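Local atomic coordinates of uncharacterized protein (Bacteroides ovatus, PDB entry 3NQK), a protein that is of unknown function but joins a DUF4973 domain of the E-set clan to a BT_3044-like C-terminal domain, both rich in beta strands. Residues L83-M88 and L122-L127; V171-N176 and I290-R295; N196-F201 and N221-E226; K216-N221 and F277-Y282. All blocks are in the same frame, centred on the assembly; numbering follows the deposited sequence.

Contact 1: residues L83-M88 and L122-L127; sequences LWYTEM and LEKWVL
A short parallel beta pairing, in which the short strand 86-87 runs parallel to 125-133, an inner strand of the mixed sheet of the DUF4973 region, forms this contact. The parallel ladder rests on three backbone bonds: Thr86 N donates to Lys124 O at 3.0 Å, Thr86 O accepts from Val126 N, and Val126 O accepts from Met88 N. Ahead of the ladder the partner changes to a side chain. The Lys124 chain bends at chi3 (-65°), which turns CE toward Leu83, and NZ then donates to Leu83 O at 2.9 Å, with the nitrogen tilted out of the carbonyl plane. The same ammonium stands 4.9 Å from the centroid of the Tyr85 ring, an off-centre cation-pi contact. Val126 CG2 packs against Tyr85 CD1 at 3.5 Å, while the hydroxyl of that tyrosine is bonded to Asp24. Thr86 and Trp125 share one face of the sheet and point the same way, CG2 of the threonine lying 3.7 Å from CZ3 of the indole. Thr86 OG1, placed beside the backbone N (chi1 -58°), donates to Glu123 OE1 at 2.9 Å, meeting the anti side of the carboxylate 28° out of its plane. A water accepts from Lys124 N and donates to Trp84 O, bridging the two segments where direct pairing has stopped; helix 65-76 packs on Leu83, Trp84, Glu87 and Val126. The carbonyl and the ring together would probably favour the charged form of Lys124, and the Thr86 bond, with a weak, long ion pair to Lys212, perhaps that of Glu123.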
# COMPACT_ATOMS: atom_id res chain seq x y z
N LEU A 83 18.22 -29.02 -2.79
CA LEU A 83 18.11 -27.65 -2.27
C LEU A 83 18.07 -26.59 -3.39
O LEU A 83 17.98 -25.41 -3.11
CB LEU A 83 19.29 -27.33 -1.36
CG LEU A 83 19.55 -28.21 -0.14
CD1 LEU A 83 20.81 -27.71 0.60
CD2 LEU A 83 18.36 -28.23 0.78
N TRP A 84 18.15 -27.03 -4.64
CA TRP A 84 18.24 -26.10 -5.78
C TRP A 84 16.97 -25.33 -6.03
O TRP A 84 15.87 -25.81 -5.79
CB TRP A 84 18.58 -26.86 -7.06
CG TRP A 84 19.99 -27.15 -7.25
CD1 TRP A 84 20.92 -27.41 -6.29
CD2 TRP A 84 20.65 -27.35 -8.50
NE1 TRP A 84 22.12 -27.70 -6.85
CE2 TRP A 84 21.98 -27.68 -8.21
CE3 TRP A 84 20.24 -27.25 -9.84
CZ2 TRP A 84 22.93 -27.91 -9.21
CZ3 TRP A 84 21.18 -27.47 -10.84
CH2 TRP A 84 22.51 -27.79 -10.52
N TYR A 85 17.12 -24.14 -6.57
CA TYR A 85 16.01 -23.38 -7.05
C TYR A 85 15.61 -23.93 -8.42
O TYR A 85 16.44 -24.47 -9.14
CB TYR A 85 16.39 -21.92 -7.17
CG TYR A 85 16.68 -21.25 -5.86
CD1 TYR A 85 15.67 -21.01 -4.96
CD2 TYR A 85 17.96 -20.83 -5.54
CE1 TYR A 85 15.92 -20.38 -3.75
CE2 TYR A 85 18.22 -20.19 -4.34
CZ TYR A 85 17.19 -19.97 -3.45
OH TYR A 85 17.43 -19.33 -2.25
N THR A 86 14.35 -23.79 -8.77
CA THR A 86 13.87 -24.29 -10.03
C THR A 86 13.26 -23.18 -10.85
O THR A 86 12.46 -22.41 -10.35
CB THR A 86 12.87 -25.38 -9.82
OG1 THR A 86 13.47 -26.42 -9.05
CG2 THR A 86 12.38 -25.94 -11.17
N GLU A 87 13.67 -23.07 -12.11
CA GLU A 87 13.19 -22.01 -12.97
C GLU A 87 11.70 -22.13 -13.13
O GLU A 87 11.20 -23.19 -13.39
CB GLU A 87 13.87 -22.09 -14.33
CG GLU A 87 13.44 -20.98 -15.28
CD GLU A 87 14.07 -21.10 -16.65
OE1 GLU A 87 15.14 -21.74 -16.76
OE2 GLU A 87 13.52 -20.52 -17.61
N MSE A 88 10.99 -21.03 -12.93
CA MSE A 88 9.55 -21.05 -13.06
C MSE A 88 9.13 -21.46 -14.46
O MSE A 88 9.78 -21.10 -15.46
CB MSE A 88 8.97 -19.70 -12.72
CG MSE A 88 7.50 -19.72 -12.60
SE MSE A 88 6.92 -18.37 -11.42
CE MSE A 88 5.04 -18.81 -11.30
N LEU A 122 6.12 -27.86 -4.09
CA LEU A 122 7.21 -28.68 -3.65
C LEU A 122 8.52 -28.00 -4.10
O LEU A 122 9.55 -28.14 -3.45
CB LEU A 122 7.11 -30.11 -4.25
CG LEU A 122 8.37 -30.97 -4.04
CD1 LEU A 122 8.07 -32.43 -4.08
CD2 LEU A 122 9.42 -30.62 -5.09
N GLU A 123 8.44 -27.25 -5.20
CA GLU A 123 9.61 -26.60 -5.76
C GLU A 123 9.79 -25.20 -5.19
O GLU A 123 8.79 -24.53 -4.84
CB GLU A 123 9.49 -26.50 -7.29
CG GLU A 123 9.18 -27.85 -8.02
CD GLU A 123 10.38 -28.79 -8.11
OE1 GLU A 123 11.53 -28.32 -8.01
OE2 GLU A 123 10.16 -30.00 -8.32
N LYS A 124 11.05 -24.79 -5.04
CA LYS A 124 11.39 -23.42 -4.73
C LYS A 124 11.49 -22.65 -6.05
O LYS A 124 12.56 -22.59 -6.67
CB LYS A 124 12.72 -23.34 -3.95
CG LYS A 124 12.64 -23.90 -2.52
CD LYS A 124 13.88 -23.53 -1.67
CE LYS A 124 15.16 -24.17 -2.21
NZ LYS A 124 16.30 -24.08 -1.23
N TRP A 125 10.37 -22.10 -6.50
CA TRP A 125 10.30 -21.45 -7.81
C TRP A 125 11.01 -20.12 -7.85
O TRP A 125 10.88 -19.31 -6.92
CB TRP A 125 8.85 -21.25 -8.22
CG TRP A 125 8.08 -22.52 -8.33
CD1 TRP A 125 7.11 -22.96 -7.50
CD2 TRP A 125 8.22 -23.52 -9.35
NE1 TRP A 125 6.61 -24.15 -7.94
CE2 TRP A 125 7.29 -24.53 -9.07
CE3 TRP A 125 9.01 -23.64 -10.48
CZ2 TRP A 125 7.15 -25.65 -9.86
CZ3 TRP A 125 8.88 -24.75 -11.26
CH2 TRP A 125 7.96 -25.75 -10.95
N VAL A 126 11.74 -19.88 -8.92
CA VAL A 126 12.41 -18.61 -9.12
C VAL A 126 12.28 -18.16 -10.56
O VAL A 126 12.36 -18.97 -11.48
CB VAL A 126 13.87 -18.69 -8.73
CG1 VAL A 126 14.59 -17.40 -9.06
CG2 VAL A 126 13.99 -19.00 -7.23
N LEU A 127 11.96 -16.88 -10.73
CA LEU A 127 11.83 -16.26 -12.04
C LEU A 127 12.99 -15.32 -12.21
O LEU A 127 13.01 -14.24 -11.60
CB LEU A 127 10.52 -15.48 -12.13
CG LEU A 127 10.26 -14.75 -13.45
CD1 LEU A 127 10.29 -15.71 -14.59
CD2 LEU A 127 8.91 -14.02 -13.40
O HOH W 1 13.34 -26.48 -5.78

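Contact 2: residues V171-N176 and I290-R295; sequences VYTYIN and IPIKYR
Ile292 opens the touching part of 290-295, its CG2 lying 4.1 Å from Thr173 CG2 across the strand pair. Next along, Lys293 makes both a backbone and a side-chain contact: its O accepts from Tyr174 N at 2.9 Å, and its N donates to a water that in turn donates to Tyr174 O. CG is anti to the backbone N (chi1 -167°) and the rest of the chain is extended, crossing the face of the Tyr174 ring. There CD sits 3.7 Å from the ring centroid and almost exactly on the normal, a CH-pi contact; NZ is farther off, at most a weak cation-pi attraction. Tyr294 turns to the face that also carries Thr173, and the two side chains lie side by side, with OG1 of Thr173 at the rim of the tyrosine ring, 3.4 Å from CE1. Val171 CG1 packs on Tyr294 CD1 at 3.8 Å. Arg295 shares the other face with Tyr172 and exchanges two backbone bonds with it, Tyr172 N to Arg295 O and Arg295 N to Tyr172 O, each 2.8 Å. The arginine chain is bent at chi2 and chi3; its NH2 makes a weak bond to Tyr174 OH at 3.3 Å, and its stronger partners are the carboxylates of Asp276 and Glu274 on strand 264-279. Alternating hydrogen-bonded (Tyr172-Arg295) and non-hydrogen-bonded (Thr173-Tyr294) pairs are typical of an antiparallel ladder; the 137° between the two short strand axes shows that this pair, in the large sheet of the C-terminal domain, is also twisted.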
# COMPACT_ATOMS: atom_id res chain seq x y z
N VAL A 171 5.04 -36.15 18.04
CA VAL A 171 5.17 -37.27 17.13
C VAL A 171 5.70 -38.50 17.86
O VAL A 171 6.84 -38.54 18.32
CB VAL A 171 6.07 -36.91 16.00
CG1 VAL A 171 6.27 -38.10 15.08
CG2 VAL A 171 5.48 -35.71 15.22
N TYR A 172 4.84 -39.49 18.01
CA TYR A 172 5.18 -40.71 18.73
C TYR A 172 5.53 -41.83 17.77
O TYR A 172 4.84 -42.04 16.78
CB TYR A 172 4.00 -41.16 19.58
CG TYR A 172 3.44 -40.11 20.53
CD1 TYR A 172 2.46 -39.22 20.11
CD2 TYR A 172 3.85 -40.06 21.87
CE1 TYR A 172 1.91 -38.29 20.98
CE2 TYR A 172 3.31 -39.13 22.74
CZ TYR A 172 2.34 -38.25 22.30
OH TYR A 172 1.81 -37.32 23.15
N THR A 173 6.57 -42.59 18.10
CA THR A 173 6.97 -43.74 17.31
C THR A 173 6.21 -44.97 17.76
O THR A 173 6.17 -45.26 18.91
CB THR A 173 8.45 -44.05 17.52
OG1 THR A 173 9.23 -42.94 17.12
CG2 THR A 173 8.86 -45.28 16.73
N TYR A 174 5.66 -45.72 16.83
CA TYR A 174 5.07 -47.01 17.19
C TYR A 174 6.16 -47.99 17.56
O TYR A 174 7.06 -48.26 16.75
CB TYR A 174 4.24 -47.58 16.04
CG TYR A 174 2.82 -47.06 15.97
CD1 TYR A 174 2.56 -45.76 15.56
CD2 TYR A 174 1.75 -47.89 16.24
CE1 TYR A 174 1.25 -45.29 15.46
CE2 TYR A 174 0.44 -47.43 16.14
CZ TYR A 174 0.20 -46.13 15.74
OH TYR A 174 -1.08 -45.68 15.64
N ILE A 175 6.09 -48.49 18.78
CA ILE A 175 6.98 -49.54 19.25
C ILE A 175 6.12 -50.72 19.72
O ILE A 175 5.32 -50.59 20.65
CB ILE A 175 7.84 -49.05 20.42
CG1 ILE A 175 8.75 -47.91 19.98
CG2 ILE A 175 8.67 -50.19 20.99
CD1 ILE A 175 9.71 -47.44 21.08
N ASN A 176 6.29 -51.87 19.07
CA ASN A 176 5.48 -53.07 19.38
C ASN A 176 3.99 -52.83 19.16
O ASN A 176 3.17 -53.16 20.02
CB ASN A 176 5.69 -53.53 20.84
CG ASN A 176 7.14 -53.83 21.17
OD1 ASN A 176 7.63 -53.49 22.25
ND2 ASN A 176 7.86 -54.47 20.22
N ILE A 290 12.11 -51.24 6.42
CA ILE A 290 10.97 -51.45 7.29
C ILE A 290 10.32 -50.09 7.63
O ILE A 290 10.96 -49.21 8.18
CB ILE A 290 11.36 -52.14 8.58
CG1 ILE A 290 12.10 -53.44 8.28
CG2 ILE A 290 10.12 -52.41 9.42
CD1 ILE A 290 12.40 -54.29 9.51
N PRO A 291 9.05 -49.92 7.29
CA PRO A 291 8.43 -48.66 7.58
C PRO A 291 8.38 -48.38 9.06
O PRO A 291 8.16 -49.29 9.84
CB PRO A 291 7.01 -48.83 7.04
CG PRO A 291 7.16 -49.79 5.92
CD PRO A 291 8.24 -50.72 6.34
N ILE A 292 8.62 -47.12 9.44
CA ILE A 292 8.47 -46.69 10.83
C ILE A 292 7.17 -45.91 10.96
O ILE A 292 7.02 -44.85 10.39
CB ILE A 292 9.61 -45.80 11.25
CG1 ILE A 292 10.93 -46.56 11.18
CG2 ILE A 292 9.38 -45.29 12.65
CD1 ILE A 292 12.15 -45.65 11.31
N LYS A 293 6.22 -46.46 11.69
CA LYS A 293 4.90 -45.84 11.85
C LYS A 293 4.94 -44.78 12.94
O LYS A 293 5.54 -44.98 13.99
CB LYS A 293 3.87 -46.91 12.21
CG LYS A 293 2.41 -46.47 12.11
CD LYS A 293 1.45 -47.66 12.33
CE LYS A 293 0.02 -47.31 11.93
NZ LYS A 293 -0.87 -48.52 11.87
N TYR A 294 4.26 -43.65 12.71
CA TYR A 294 4.22 -42.59 13.69
C TYR A 294 2.81 -42.17 13.95
O TYR A 294 2.00 -42.13 13.05
CB TYR A 294 5.01 -41.37 13.23
CG TYR A 294 6.49 -41.61 13.03
CD1 TYR A 294 7.37 -41.65 14.10
CD2 TYR A 294 7.02 -41.70 11.76
CE1 TYR A 294 8.73 -41.85 13.91
CE2 TYR A 294 8.37 -41.88 11.55
CZ TYR A 294 9.22 -41.97 12.61
OH TYR A 294 10.56 -42.17 12.37
N ARG A 295 2.53 -41.83 15.21
CA ARG A 295 1.30 -41.16 15.55
C ARG A 295 1.61 -39.69 15.74
O ARG A 295 2.48 -39.35 16.53
CB ARG A 295 0.72 -41.73 16.83
CG ARG A 295 -0.45 -40.90 17.42
CD ARG A 295 -1.64 -40.92 16.50
NE ARG A 295 -2.20 -42.25 16.41
CZ ARG A 295 -3.12 -42.74 17.24
NH1 ARG A 295 -3.61 -41.98 18.22
NH2 ARG A 295 -3.55 -43.97 17.09
O HOH W 2 6.88 -48.56 13.80

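Contact 3: residues N196-F201 and N221-E226; sequences NNSIFF and NVHFKE
Asn197 starts the pairing with its backbone: its O receives Phe224 N at 3.1 Å. The same carbonyl lies at the edge of the Phe224 ring. Ser198 follows, opposite His223 in a non-hydrogen-bonded pair. With OG beside the backbone N (chi1 -56°), its hydroxyl accepts from His223 ND1 at 2.9 Å, 18° out of the imidazole plane; Asp195 is a further, weak partner of OG. An alanine in place of His223 would probably leave Ser198 OG without its imidazole donor and open a gap beside Ser198. Ile199 and Val222 form the hydrogen-bonded pair, Ile199 N to Val222 O at 3.0 Å and Val222 N to Ile199 O at 2.7 Å. Their side chains lie alongside each other on one face, and Ile199 CD1 reaches the edge of the Phe224 ring, 3.9 Å from CE1. Phe200 returns to the face of Ser198, where its CB meets Asn221 OD1 at 3.6 Å; ND2 of that amide is bonded to Asp235, and the Phe200 ring stacks on Tyr192. Phe201 closes the row with CD2 4.2 Å from Val222 CG2, which lies at the edge of the phenylalanine ring. The two faces thus differ in chemistry: Ile199, Val222, Phe201 and Phe224 make an apolar layer continued by Tyr164 and Ile271, whereas the Ser198 face mixes polar groups (Ser198, His223, Asn221) with the Phe200 ring, and the bond from ND1 to Ser198 OG would restrain the rotation of the imidazole.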
# COMPACT_ATOMS: atom_id res chain seq x y z
N ASN A 196 -6.81 -21.22 -3.06
CA ASN A 196 -7.19 -20.06 -2.22
C ASN A 196 -7.51 -20.40 -0.78
O ASN A 196 -7.35 -19.56 0.11
CB ASN A 196 -8.36 -19.27 -2.83
CG ASN A 196 -9.52 -20.14 -3.18
OD1 ASN A 196 -9.37 -21.18 -3.84
ND2 ASN A 196 -10.70 -19.74 -2.75
N ASN A 197 -7.94 -21.64 -0.54
CA ASN A 197 -8.27 -22.07 0.82
C ASN A 197 -7.76 -23.50 1.17
O ASN A 197 -8.29 -24.16 2.07
CB ASN A 197 -9.77 -21.97 1.03
CG ASN A 197 -10.54 -22.68 -0.03
OD1 ASN A 197 -10.02 -23.58 -0.71
ND2 ASN A 197 -11.81 -22.28 -0.21
N SER A 198 -6.71 -23.93 0.49
CA SER A 198 -6.09 -25.22 0.78
C SER A 198 -4.59 -25.09 0.79
O SER A 198 -4.03 -24.30 0.04
CB SER A 198 -6.52 -26.27 -0.26
OG SER A 198 -7.94 -26.38 -0.33
N ILE A 199 -3.94 -25.86 1.64
CA ILE A 199 -2.50 -25.86 1.73
C ILE A 199 -2.06 -27.27 1.94
O ILE A 199 -2.91 -28.18 2.05
CB ILE A 199 -2.01 -25.00 2.91
CG1 ILE A 199 -2.46 -25.62 4.24
CG2 ILE A 199 -2.54 -23.55 2.80
CD1 ILE A 199 -2.16 -24.73 5.46
N PHE A 200 -0.74 -27.50 2.00
CA PHE A 200 -0.25 -28.82 2.37
C PHE A 200 0.96 -28.73 3.25
O PHE A 200 1.67 -27.74 3.23
CB PHE A 200 0.02 -29.71 1.13
CG PHE A 200 1.32 -29.39 0.40
CD1 PHE A 200 2.54 -29.74 0.94
CD2 PHE A 200 1.29 -28.77 -0.84
CE1 PHE A 200 3.72 -29.42 0.28
CE2 PHE A 200 2.48 -28.45 -1.49
CZ PHE A 200 3.68 -28.77 -0.93
N PHE A 201 1.14 -29.76 4.07
CA PHE A 201 2.30 -29.92 4.92
C PHE A 201 2.93 -31.25 4.59
O PHE A 201 2.25 -32.15 4.12
CB PHE A 201 1.89 -30.01 6.41
CG PHE A 201 1.30 -28.78 6.96
CD1 PHE A 201 2.10 -27.81 7.50
CD2 PHE A 201 -0.07 -28.67 7.10
CE1 PHE A 201 1.54 -26.68 8.08
CE2 PHE A 201 -0.64 -27.54 7.65
CZ PHE A 201 0.17 -26.54 8.14
N ASN A 221 -2.74 -32.79 2.09
CA ASN A 221 -3.55 -31.66 1.65
C ASN A 221 -4.55 -31.30 2.72
O ASN A 221 -5.21 -32.17 3.29
CB ASN A 221 -4.28 -31.99 0.35
CG ASN A 221 -3.33 -32.17 -0.83
OD1 ASN A 221 -2.38 -31.41 -1.00
ND2 ASN A 221 -3.58 -33.20 -1.64
N VAL A 222 -4.67 -30.01 3.01
CA VAL A 222 -5.53 -29.53 4.07
C VAL A 222 -6.46 -28.44 3.57
O VAL A 222 -6.01 -27.40 3.12
CB VAL A 222 -4.70 -28.98 5.21
CG1 VAL A 222 -5.58 -28.44 6.32
CG2 VAL A 222 -3.77 -30.04 5.73
N HIS A 223 -7.76 -28.68 3.66
CA HIS A 223 -8.73 -27.72 3.14
C HIS A 223 -9.53 -27.12 4.27
O HIS A 223 -10.06 -27.84 5.13
CB HIS A 223 -9.65 -28.40 2.13
CG HIS A 223 -10.77 -27.54 1.66
ND1 HIS A 223 -10.57 -26.42 0.88
CD2 HIS A 223 -12.11 -27.68 1.79
CE1 HIS A 223 -11.74 -25.88 0.59
NE2 HIS A 223 -12.69 -26.62 1.13
N PHE A 224 -9.60 -25.79 4.30
CA PHE A 224 -10.31 -25.10 5.37
C PHE A 224 -11.76 -24.88 4.98
O PHE A 224 -12.04 -24.19 4.02
CB PHE A 224 -9.65 -23.77 5.65
CG PHE A 224 -8.33 -23.89 6.31
CD1 PHE A 224 -7.22 -24.23 5.59
CD2 PHE A 224 -8.20 -23.65 7.66
CE1 PHE A 224 -5.99 -24.35 6.20
CE2 PHE A 224 -6.95 -23.75 8.28
CZ PHE A 224 -5.87 -24.10 7.56
N LYS A 225 -12.67 -25.45 5.75
CA LYS A 225 -14.10 -25.34 5.43
C LYS A 225 -14.78 -24.19 6.18
O LYS A 225 -14.26 -23.69 7.19
CB LYS A 225 -14.82 -26.67 5.70
CG LYS A 225 -14.44 -27.79 4.70
CD LYS A 225 -15.45 -28.96 4.73
CE LYS A 225 -15.36 -29.73 6.03
NZ LYS A 225 -16.25 -30.91 6.05
N GLU A 226 -15.95 -23.79 5.69
CA GLU A 226 -16.69 -22.64 6.22
C GLU A 226 -17.09 -22.85 7.70
O GLU A 226 -17.14 -21.89 8.47
CB GLU A 226 -17.95 -22.39 5.35
CG GLU A 226 -18.27 -20.90 5.08
CD GLU A 226 -17.29 -20.23 4.06
OE1 GLU A 226 -16.22 -20.82 3.77
OE2 GLU A 226 -17.60 -19.12 3.57

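Contact 4: residues K216-N221 and F277-Y282; sequences KKYKIN and FQDFTY
The backbones of 216-221 and 277-282 form no ladder, their nearest CA atoms, Tyr218 and Asp279, being 8.3 Å apart, and the Tyr218 side chain spans much of the interval. Its hydroxyl is gripped twice: Phe280 N donates to Tyr218 OH at 2.9 Å with an N-H...O angle of 155°, and OH and Thr281 OG1 meet tip to tip at 2.8 Å, where either may be the donor. Asp279 OD1 accepts Thr281 N at 2.9 Å, nearly along its own C-O axis, a bond that would stabilise the receiving turn. Farther back on the ring, Gln278 O lies in plane at the edge, 3.3 Å from CE1, while Phe277 CE2 approaches CD1 at 4.0 Å. Phe280, its CG between the backbone N and the carbonyl carbon (chi1 61°), turns a face to the hydroxyl, which sits 3.3 Å above the ring plane and toward the rim. The Tyr218 and Phe280 rings are oblique, with planes at 43°. At the Phe280 edge, Lys217 CD lies 3.9 Å from CZ. A phenylalanine in place of Tyr218 would probably leave Phe280 N and Thr281 OG1 without their shared oxygen partner and weaken the tie between the two segments. Asp279 OD1 accepting from the backbone N two residues on makes an Asx turn, just after strand 264-279; the tyrosine thus ties the entry to strand 219-224 to a turn at the exit of another strand in the same sheet.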
# COMPACT_ATOMS: atom_id res chain seq x y z
N LYS A 216 7.69 -35.70 -1.93
CA LYS A 216 6.37 -35.44 -2.45
C LYS A 216 5.38 -36.49 -1.94
O LYS A 216 4.20 -36.21 -1.78
CB LYS A 216 6.36 -35.36 -4.01
CG LYS A 216 6.67 -36.67 -4.77
CD LYS A 216 6.54 -36.44 -6.34
CE LYS A 216 7.16 -37.61 -7.17
N LYS A 217 5.88 -37.66 -1.61
CA LYS A 217 5.02 -38.74 -1.18
C LYS A 217 4.39 -38.51 0.19
O LYS A 217 3.37 -39.08 0.50
CB LYS A 217 5.79 -40.07 -1.23
CG LYS A 217 5.98 -40.58 -2.70
CD LYS A 217 6.77 -41.88 -2.80
CE LYS A 217 6.72 -42.45 -4.25
NZ LYS A 217 5.30 -42.54 -4.78
N TYR A 218 4.94 -37.57 0.96
CA TYR A 218 4.44 -37.31 2.32
C TYR A 218 3.57 -36.05 2.43
O TYR A 218 3.25 -35.63 3.54
CB TYR A 218 5.63 -37.21 3.29
CG TYR A 218 6.45 -38.48 3.38
CD1 TYR A 218 6.03 -39.55 4.15
CD2 TYR A 218 7.62 -38.62 2.67
CE1 TYR A 218 6.76 -40.71 4.23
CE2 TYR A 218 8.37 -39.79 2.75
CZ TYR A 218 7.94 -40.83 3.51
OH TYR A 218 8.69 -42.00 3.56
N LYS A 219 3.15 -35.49 1.30
CA LYS A 219 2.27 -34.29 1.32
C LYS A 219 0.90 -34.62 1.91
O LYS A 219 0.30 -35.63 1.57
CB LYS A 219 2.08 -33.72 -0.10
CG LYS A 219 3.34 -33.09 -0.72
CD LYS A 219 3.23 -32.94 -2.28
CE LYS A 219 2.97 -31.51 -2.72
NZ LYS A 219 3.09 -31.35 -4.21
N ILE A 220 0.41 -33.76 2.79
CA ILE A 220 -0.94 -33.87 3.32
C ILE A 220 -1.72 -32.62 2.93
O ILE A 220 -1.38 -31.53 3.35
CB ILE A 220 -0.95 -33.96 4.86
CG1 ILE A 220 -0.04 -35.07 5.35
CG2 ILE A 220 -2.37 -34.18 5.37
CD1 ILE A 220 0.02 -35.16 6.84
N ASN A 221 -2.74 -32.79 2.09
CA ASN A 221 -3.55 -31.66 1.65
C ASN A 221 -4.55 -31.30 2.72
O ASN A 221 -5.21 -32.17 3.29
CB ASN A 221 -4.28 -31.99 0.35
CG ASN A 221 -3.33 -32.17 -0.83
OD1 ASN A 221 -2.38 -31.41 -1.00
ND2 ASN A 221 -3.58 -33.20 -1.64
N PHE A 277 0.90 -42.13 10.17
CA PHE A 277 1.54 -42.36 8.87
C PHE A 277 2.82 -43.13 9.05
O PHE A 277 3.27 -43.35 10.16
CB PHE A 277 1.82 -41.05 8.16
CG PHE A 277 3.09 -40.39 8.57
CD1 PHE A 277 3.16 -39.66 9.75
CD2 PHE A 277 4.20 -40.43 7.74
CE1 PHE A 277 4.34 -39.01 10.12
CE2 PHE A 277 5.39 -39.79 8.11
CZ PHE A 277 5.45 -39.09 9.30
N GLN A 278 3.41 -43.55 7.94
CA GLN A 278 4.65 -44.33 7.96
C GLN A 278 5.69 -43.65 7.14
O GLN A 278 5.39 -43.11 6.08
CB GLN A 278 4.41 -45.72 7.37
CG GLN A 278 3.39 -46.52 8.09
CD GLN A 278 3.31 -47.95 7.61
OE1 GLN A 278 3.74 -48.28 6.48
NE2 GLN A 278 2.77 -48.82 8.45
N ASP A 279 6.94 -43.73 7.61
CA ASP A 279 8.09 -43.22 6.86
C ASP A 279 8.77 -44.42 6.30
O ASP A 279 9.20 -45.29 7.03
CB ASP A 279 9.04 -42.43 7.78
CG ASP A 279 10.35 -42.02 7.09
OD1 ASP A 279 10.65 -42.56 6.01
OD2 ASP A 279 11.09 -41.19 7.66
N PHE A 280 8.82 -44.49 4.98
CA PHE A 280 9.34 -45.67 4.30
C PHE A 280 10.48 -45.32 3.35
O PHE A 280 10.80 -46.09 2.46
CB PHE A 280 8.21 -46.34 3.53
CG PHE A 280 7.60 -45.47 2.48
CD1 PHE A 280 6.65 -44.54 2.81
CD2 PHE A 280 8.00 -45.58 1.16
CE1 PHE A 280 6.08 -43.74 1.85
CE2 PHE A 280 7.44 -44.78 0.18
CZ PHE A 280 6.48 -43.85 0.53
N THR A 281 11.10 -44.17 3.59
CA THR A 281 12.16 -43.69 2.71
C THR A 281 13.38 -43.23 3.48
O THR A 281 14.24 -42.57 2.94
CB THR A 281 11.64 -42.52 1.86
OG1 THR A 281 11.26 -41.43 2.72
CG2 THR A 281 10.46 -42.95 1.06
N TYR A 282 13.47 -43.61 4.75
CA TYR A 282 14.55 -43.12 5.62
C TYR A 282 15.89 -43.79 5.31
O TYR A 282 16.95 -43.32 5.75
CB TYR A 282 14.17 -43.29 7.12
CG TYR A 282 13.92 -44.73 7.53
CD1 TYR A 282 14.97 -45.55 7.92
CD2 TYR A 282 12.65 -45.27 7.53
CE1 TYR A 282 14.75 -46.85 8.30
CE2 TYR A 282 12.43 -46.57 7.92
CZ TYR A 282 13.49 -47.36 8.29
OH TYR A 282 13.28 -48.68 8.64

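From the N terminus, contact 1 comes first, closing a loop of 33 residues within the DUF4973 region before any other contact opens. Contact 2 then encloses the rest, joining strand 169-175 to strand 292-307 across 113 intervening residues. Contacts 3 and 4 both fall inside that span and cross each other: 196-201 pairs with 221-226, while 216-221 reaches on to 277-282, the two sharing Asn221 on strand 219-224. Contact 4 also borders contact 2, since strands 264-279 and 292-307 are neighbours bonded through Phe277 and Tyr294. The two regions meet where Leu122 of contact 1 packs on Phe200 of contact 3 and Lys216 of contact 4.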